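Local coordinates for protein DNA helicase RecQ (Deinococcus radiodurans, PDB 2RHF) that probably couples ATP hydrolysis to the 3'-5' unwinding of duplex DNA, this chain being a C-terminal HRDC domain of the helicase, at residues R12-E17 and G64-D69; A26-T31 and E57-A62. All coordinates share one frame; numbering follows the deposited sequence.

Helix 57-76 supplies one side of both contacts, whose centres lie about 10 Å apart. Contact 1 sets it against helix 4-22, its centre about 5 Å from the centre of the chain; contact 2 sets its first turns against the short helix 26-29, its centre about 8 Å from that point. Each is partly buried, but the chemistry differs. Contact 1 joins a buried L14-I67 pair to a salt bridge at its outer margin, whereas contact 2 rests on R59, which donates to backbone carbonyls and, in this crystal, also holds a phosphate ion with K58. A direct tie connects them: R15 NH1 probably donates to F30 O at 2.8 Å, and the R15 chain packs on V29.

Contact 1: R12-E17 and G64-D69; sequences RELRRE and GERILD
L14 lays its two methyl groups over the R66-I67 part of the facing helix: L14 CD2 touches I67 CA at 3.7 Å and I67 CG1 at 3.8 Å, while L14 CD1 lies 3.8 Å from R66 NE, at an oblique angle to the guanidinium plane. With CG anti to the backbone N (chi1 171°), the leucine carries both methyls across the gap. The helix axes here run nearly antiparallel, 149° between their N-to-C directions and 10.4 Å apart at closest approach. This joins the N-terminal helix 4-22 to the C-terminal helix 57-76 of the all-helical HRDC domain, with I67 also packing on L38 of helix 32-41 and L49 of helix 46-49.

Beside the apolar pair, R66 bends at chi2 and chi3, which turns its guanidinium back toward E17. R66 NH2 donates to E17 OE1 at 3.1 Å in a salt bridge. The acceptor lies almost in the guanidinium plane, but the donor meets OE1 on its anti side and tilted out of the carboxylate plane, with the two group planes 39° apart, so this is a single-point bridge rather than a flat, paired one. A water adds a second route, donating to E17 OE1 at 2.9 Å and accepting from R66 NE at 2.8 Å. The remaining arm, R66 NH1, forms another salt bridge with E21, so the guanidinium has two carboxylate partners one helical turn apart on helix 4-22.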
loop_
_atom_site.group_PDB
_atom_site.type_symbol
_atom_site.label_atom_id
_atom_site.label_comp_id
_atom_site.label_asym_id
_atom_site.label_seq_id
_atom_site.Cartn_x
_atom_site.Cartn_y
_atom_site.Cartn_z
ATOM N N ARG A 12 2.340 2.676 6.145
ATOM C CA ARG A 12 2.798 1.957 7.330
ATOM C C ARG A 12 1.649 1.688 8.299
ATOM O O ARG A 12 1.568 0.613 8.898
ATOM C CB ARG A 12 3.905 2.729 8.044
ATOM C CG ARG A 12 5.256 2.577 7.385
ATOM C CD ARG A 12 6.411 3.110 8.237
ATOM N NE ARG A 12 7.668 2.656 7.639
ATOM C CZ ARG A 12 8.276 3.250 6.611
ATOM N NH1 ARG A 12 7.798 4.376 6.102
ATOM N NH2 ARG A 12 9.382 2.727 6.102
ATOM N N GLU A 13 0.758 2.669 8.458
ATOM C CA GLU A 13 -0.422 2.512 9.306
ATOM C C GLU A 13 -1.342 1.438 8.745
ATOM O O GLU A 13 -1.862 0.598 9.485
ATOM C CB GLU A 13 -1.148 3.853 9.446
ATOM C CG GLU A 13 -0.348 4.834 10.310
ATOM C CD GLU A 13 -0.805 6.285 10.222
ATOM O OE1 GLU A 13 -1.603 6.648 9.335
ATOM O OE2 GLU A 13 -0.326 7.087 11.057
ATOM N N LEU A 14 -1.542 1.449 7.433
ATOM C CA LEU A 14 -2.342 0.413 6.787
ATOM C C LEU A 14 -1.702 -0.953 7.010
ATOM O O LEU A 14 -2.382 -1.931 7.361
ATOM C CB LEU A 14 -2.481 0.681 5.299
ATOM C CG LEU A 14 -3.124 -0.468 4.517
ATOM C CD1 LEU A 14 -4.546 -0.771 4.986
ATOM C CD2 LEU A 14 -3.103 -0.176 3.045
ATOM N N ARG A 15 -0.397 -1.042 6.791
ATOM C CA ARG A 15 0.295 -2.314 6.949
ATOM C C ARG A 15 0.095 -2.879 8.366
ATOM O O ARG A 15 -0.153 -4.075 8.524
ATOM C CB ARG A 15 1.765 -2.165 6.584
ATOM C CG ARG A 15 2.546 -3.488 6.628
ATOM C CD ARG A 15 3.884 -3.381 5.948
ATOM N NE ARG A 15 4.770 -2.438 6.630
ATOM C CZ ARG A 15 5.993 -2.130 6.209
ATOM N NH1 ARG A 15 6.491 -2.698 5.110
ATOM N NH2 ARG A 15 6.723 -1.273 6.886
ATOM N N ARG A 16 0.144 -2.015 9.385
ATOM C CA ARG A 16 -0.118 -2.464 10.761
ATOM C C ARG A 16 -1.537 -2.992 10.952
ATOM O O ARG A 16 -1.734 -3.975 11.663
ATOM C CB ARG A 16 0.204 -1.369 11.768
ATOM C CG ARG A 16 1.675 -1.055 11.876
ATOM C CD ARG A 16 1.926 0.172 12.761
ATOM N NE ARG A 16 3.228 0.770 12.460
ATOM C CZ ARG A 16 3.432 2.048 12.152
ATOM N NH1 ARG A 16 2.420 2.921 12.128
ATOM N NH2 ARG A 16 4.662 2.467 11.892
ATOM N N GLU A 17 -2.522 -2.353 10.313
ATOM C CA GLU A 17 -3.902 -2.859 10.363
ATOM C C GLU A 17 -3.986 -4.240 9.735
ATOM O O GLU A 17 -4.616 -5.153 10.278
ATOM C CB GLU A 17 -4.861 -1.918 9.637
ATOM C CG GLU A 17 -4.970 -0.554 10.275
ATOM C CD GLU A 17 -5.839 0.424 9.495
ATOM O OE1 GLU A 17 -6.264 0.123 8.358
ATOM O OE2 GLU A 17 -6.095 1.520 10.053
ATOM N N GLY A 64 -5.597 -4.486 -2.323
ATOM C CA GLY A 64 -5.508 -3.403 -3.307
ATOM C C GLY A 64 -6.437 -2.243 -3.030
ATOM O O GLY A 64 -6.033 -1.086 -3.082
ATOM N N GLU A 65 -7.696 -2.538 -2.752
ATOM C CA GLU A 65 -8.650 -1.465 -2.481
ATOM C C GLU A 65 -8.253 -0.681 -1.235
ATOM O O GLU A 65 -8.337 0.545 -1.225
ATOM C CB GLU A 65 -10.073 -2.008 -2.378
ATOM C CG GLU A 65 -10.662 -2.495 -3.724
ATOM C CD GLU A 65 -10.676 -1.432 -4.851
ATOM O OE1 GLU A 65 -10.625 -0.214 -4.565
ATOM O OE2 GLU A 65 -10.747 -1.833 -6.035
ATOM N N ARG A 66 -7.785 -1.369 -0.199
ATOM C CA ARG A 66 -7.319 -0.696 1.016
ATOM C C ARG A 66 -6.102 0.197 0.742
ATOM O O ARG A 66 -5.986 1.287 1.308
ATOM C CB ARG A 66 -6.980 -1.713 2.119
ATOM C CG ARG A 66 -8.092 -2.607 2.593
ATOM C CD ARG A 66 -8.887 -1.982 3.697
ATOM N NE ARG A 66 -8.164 -1.834 4.960
ATOM C CZ ARG A 66 -8.007 -2.782 5.893
ATOM N NH1 ARG A 66 -8.481 -4.012 5.715
ATOM N NH2 ARG A 66 -7.361 -2.491 7.018
ATOM N N ILE A 67 -5.186 -0.268 -0.105
ATOM C CA ILE A 67 -4.025 0.514 -0.480
ATOM C C ILE A 67 -4.451 1.776 -1.224
ATOM O O ILE A 67 -3.977 2.877 -0.920
ATOM C CB ILE A 67 -3.052 -0.331 -1.330
ATOM C CG1 ILE A 67 -2.382 -1.412 -0.464
ATOM C CG2 ILE A 67 -2.001 0.565 -2.002
ATOM C CD1 ILE A 67 -1.671 -2.512 -1.255
ATOM N N LEU A 68 -5.324 1.636 -2.210
ATOM C CA LEU A 68 -5.786 2.814 -2.963
ATOM C C LEU A 68 -6.469 3.806 -2.042
ATOM O O LEU A 68 -6.288 5.007 -2.181
ATOM C CB LEU A 68 -6.729 2.409 -4.086
ATOM C CG LEU A 68 -6.109 1.551 -5.195
ATOM C CD1 LEU A 68 -7.153 1.230 -6.259
ATOM C CD2 LEU A 68 -4.887 2.235 -5.829
ATOM N N ASP A 69 -7.254 3.303 -1.094
ATOM C CA ASP A 69 -7.969 4.159 -0.152
ATOM C C ASP A 69 -6.986 4.892 0.773
ATOM O O ASP A 69 -7.192 6.067 1.087
ATOM C CB ASP A 69 -8.983 3.286 0.613
ATOM C CG ASP A 69 -9.725 4.022 1.714
ATOM O OD1 ASP A 69 -10.132 5.196 1.530
ATOM O OD2 ASP A 69 -9.949 3.366 2.758
HETATM O O HOH W 1 -7.885 0.761 6.078
#

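Contact 2: A26-T31 and E57-A62; sequences AFVVFT and EKRIEA. With PO4 (phosphate ion), chain B.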
loop_
_atom_site.group_PDB
_atom_site.type_symbol
_atom_site.label_atom_id
_atom_site.label_comp_id
_atom_site.label_asym_id
_atom_site.label_seq_id
_atom_site.Cartn_x
_atom_site.Cartn_y
_atom_site.Cartn_z
ATOM N N ALA A 26 4.920 -7.713 8.977
ATOM C CA ALA A 26 4.998 -6.602 8.028
ATOM C C ALA A 26 5.529 -7.074 6.687
ATOM O O ALA A 26 4.961 -6.760 5.640
ATOM C CB ALA A 26 5.880 -5.496 8.573
ATOM N N PHE A 27 6.627 -7.824 6.722
ATOM C CA PHE A 27 7.261 -8.332 5.529
ATOM C C PHE A 27 6.297 -9.124 4.642
ATOM O O PHE A 27 6.282 -8.945 3.424
ATOM C CB PHE A 27 8.482 -9.177 5.909
ATOM C CG PHE A 27 9.110 -9.850 4.744
ATOM C CD1 PHE A 27 9.958 -9.141 3.895
ATOM C CD2 PHE A 27 8.799 -11.168 4.442
ATOM C CE1 PHE A 27 10.508 -9.753 2.765
ATOM C CE2 PHE A 27 9.333 -11.771 3.316
ATOM C CZ PHE A 27 10.186 -11.054 2.477
ATOM N N VAL A 28 5.499 -9.999 5.249
ATOM C CA VAL A 28 4.564 -10.826 4.502
ATOM C C VAL A 28 3.389 -10.005 3.957
ATOM O O VAL A 28 2.874 -10.318 2.889
ATOM C CB VAL A 28 4.092 -12.019 5.363
ATOM C CG1 VAL A 28 2.886 -12.728 4.759
ATOM C CG2 VAL A 28 5.243 -13.007 5.545
ATOM N N VAL A 29 2.983 -8.953 4.667
ATOM C CA VAL A 29 1.934 -8.059 4.166
ATOM C C VAL A 29 2.424 -7.331 2.902
ATOM O O VAL A 29 1.873 -7.529 1.830
ATOM C CB VAL A 29 1.407 -7.121 5.277
ATOM C CG1 VAL A 29 0.454 -6.079 4.694
ATOM C CG2 VAL A 29 0.696 -7.954 6.346
ATOM N N PHE A 30 3.440 -6.487 3.035
ATOM C CA PHE A 30 4.212 -5.993 1.894
ATOM C C PHE A 30 5.501 -5.377 2.385
ATOM O O PHE A 30 5.558 -4.814 3.472
ATOM C CB PHE A 30 3.421 -5.057 0.935
ATOM C CG PHE A 30 2.744 -3.870 1.592
ATOM C CD1 PHE A 30 3.455 -2.704 1.866
ATOM C CD2 PHE A 30 1.381 -3.899 1.861
ATOM C CE1 PHE A 30 2.824 -1.601 2.424
ATOM C CE2 PHE A 30 0.735 -2.784 2.417
ATOM C CZ PHE A 30 1.464 -1.644 2.709
ATOM N N THR A 31 6.550 -5.488 1.585
ATOM C CA THR A 31 7.875 -5.104 2.036
ATOM C C THR A 31 8.083 -3.592 1.976
ATOM O O THR A 31 7.290 -2.858 1.364
ATOM C CB THR A 31 8.947 -5.768 1.191
ATOM O OG1 THR A 31 8.975 -5.130 -0.087
ATOM C CG2 THR A 31 8.675 -7.275 1.022
ATOM N N GLU A 57 -0.106 -10.113 -7.639
ATOM C CA GLU A 57 -1.546 -10.275 -7.775
ATOM C C GLU A 57 -2.270 -10.703 -6.500
ATOM O O GLU A 57 -3.388 -10.244 -6.236
ATOM C CB GLU A 57 -1.893 -11.225 -8.920
ATOM C CG GLU A 57 -3.395 -11.367 -9.159
ATOM C CD GLU A 57 -4.078 -10.065 -9.600
ATOM O OE1 GLU A 57 -3.379 -9.072 -9.911
ATOM O OE2 GLU A 57 -5.326 -10.040 -9.641
ATOM N N LYS A 58 -1.652 -11.575 -5.708
ATOM C CA LYS A 58 -2.297 -12.035 -4.492
ATOM C C LYS A 58 -2.601 -10.846 -3.571
ATOM O O LYS A 58 -3.697 -10.736 -3.020
ATOM C CB LYS A 58 -1.426 -13.073 -3.783
ATOM C CG LYS A 58 -2.094 -13.751 -2.609
ATOM C CD LYS A 58 -1.185 -14.790 -1.980
ATOM C CE LYS A 58 -1.911 -15.564 -0.906
ATOM N NZ LYS A 58 -1.066 -16.667 -0.387
ATOM N N ARG A 59 -1.624 -9.966 -3.415
ATOM C CA ARG A 59 -1.767 -8.814 -2.542
ATOM C C ARG A 59 -2.636 -7.723 -3.169
ATOM O O ARG A 59 -3.316 -6.993 -2.460
ATOM C CB ARG A 59 -0.399 -8.295 -2.143
ATOM C CG ARG A 59 0.274 -9.217 -1.127
ATOM C CD ARG A 59 1.758 -8.983 -0.972
ATOM N NE ARG A 59 2.330 -9.940 -0.008
ATOM C CZ ARG A 59 2.566 -11.233 -0.269
ATOM N NH1 ARG A 59 2.309 -11.740 -1.471
ATOM N NH2 ARG A 59 3.056 -12.022 0.680
ATOM N N ILE A 60 -2.638 -7.607 -4.495
ATOM C CA ILE A 60 -3.587 -6.694 -5.135
ATOM C C ILE A 60 -5.015 -7.125 -4.832
ATOM O O ILE A 60 -5.869 -6.303 -4.477
ATOM C CB ILE A 60 -3.325 -6.569 -6.641
ATOM C CG1 ILE A 60 -1.999 -5.844 -6.864
ATOM C CG2 ILE A 60 -4.482 -5.843 -7.350
ATOM C CD1 ILE A 60 -1.474 -5.902 -8.257
ATOM N N GLU A 61 -5.281 -8.423 -4.932
ATOM C CA GLU A 61 -6.613 -8.922 -4.640
ATOM C C GLU A 61 -7.001 -8.740 -3.179
ATOM O O GLU A 61 -8.109 -8.294 -2.878
ATOM C CB GLU A 61 -6.742 -10.373 -5.075
ATOM C CG GLU A 61 -6.683 -10.522 -6.581
ATOM C CD GLU A 61 -6.847 -11.945 -7.054
ATOM O OE1 GLU A 61 -7.290 -12.797 -6.258
ATOM O OE2 GLU A 61 -6.537 -12.204 -8.233
ATOM N N ALA A 62 -6.079 -9.050 -2.274
ATOM C CA ALA A 62 -6.364 -9.003 -0.852
ATOM C C ALA A 62 -6.408 -7.579 -0.308
ATOM O O ALA A 62 -7.260 -7.262 0.519
ATOM C CB ALA A 62 -5.341 -9.821 -0.083
HETATM P P PO4 B . 3.145 -15.506 -1.176
HETATM O O1 PO4 B . 3.072 -14.906 0.209
HETATM O O2 PO4 B . 4.477 -16.208 -1.366
HETATM O O3 PO4 B . 2.053 -16.545 -1.390
HETATM O O4 PO4 B . 2.947 -14.442 -2.235
#
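The backbones approach at V29 and R59, whose CA atoms lie 7.7 Å apart, where the C-terminal end of helix 26-29 faces the first turns of helix 57-76. R59 spans this gap with a chain extended from CG to NE, and presents the edge of its guanidinium to the carbonyls. V28 O is gripped side-on by two nitrogens of R59: R59 NH2 donates at 2.8 Å, in the carbonyl plane on a lone pair, and R59 NE donates at 3.0 Å from a position tilted 25° off that plane. A weak third bond runs from R59 NE to V29 O, its N-H...O angle only 126°. These bonds engage carbonyls of the single-turn helix 26-29, whose partial negative charge probably suits a cation.

The outer edge of the same guanidinium holds a phosphate ion, probably from the crystallisation liquor. R59 NH1 reaches PO4 O4 at 2.9 Å and R59 NH2 reaches PO4 O1 at 2.9 Å, both nearly straight; R59 NH2 thus divides its two N-H groups between V28 O and the anion. K58, fully extended, adds a longer bond from K58 NZ to PO4 O3 at 3.3 Å.

The CB of V29 points away from helix 57-76, and its side chain packs on L18, so within the HRDC domain helix 26-29 bridges helices 4-22 and 57-76; just beyond F30, T31 caps helix 32-41 by bonding T34 N.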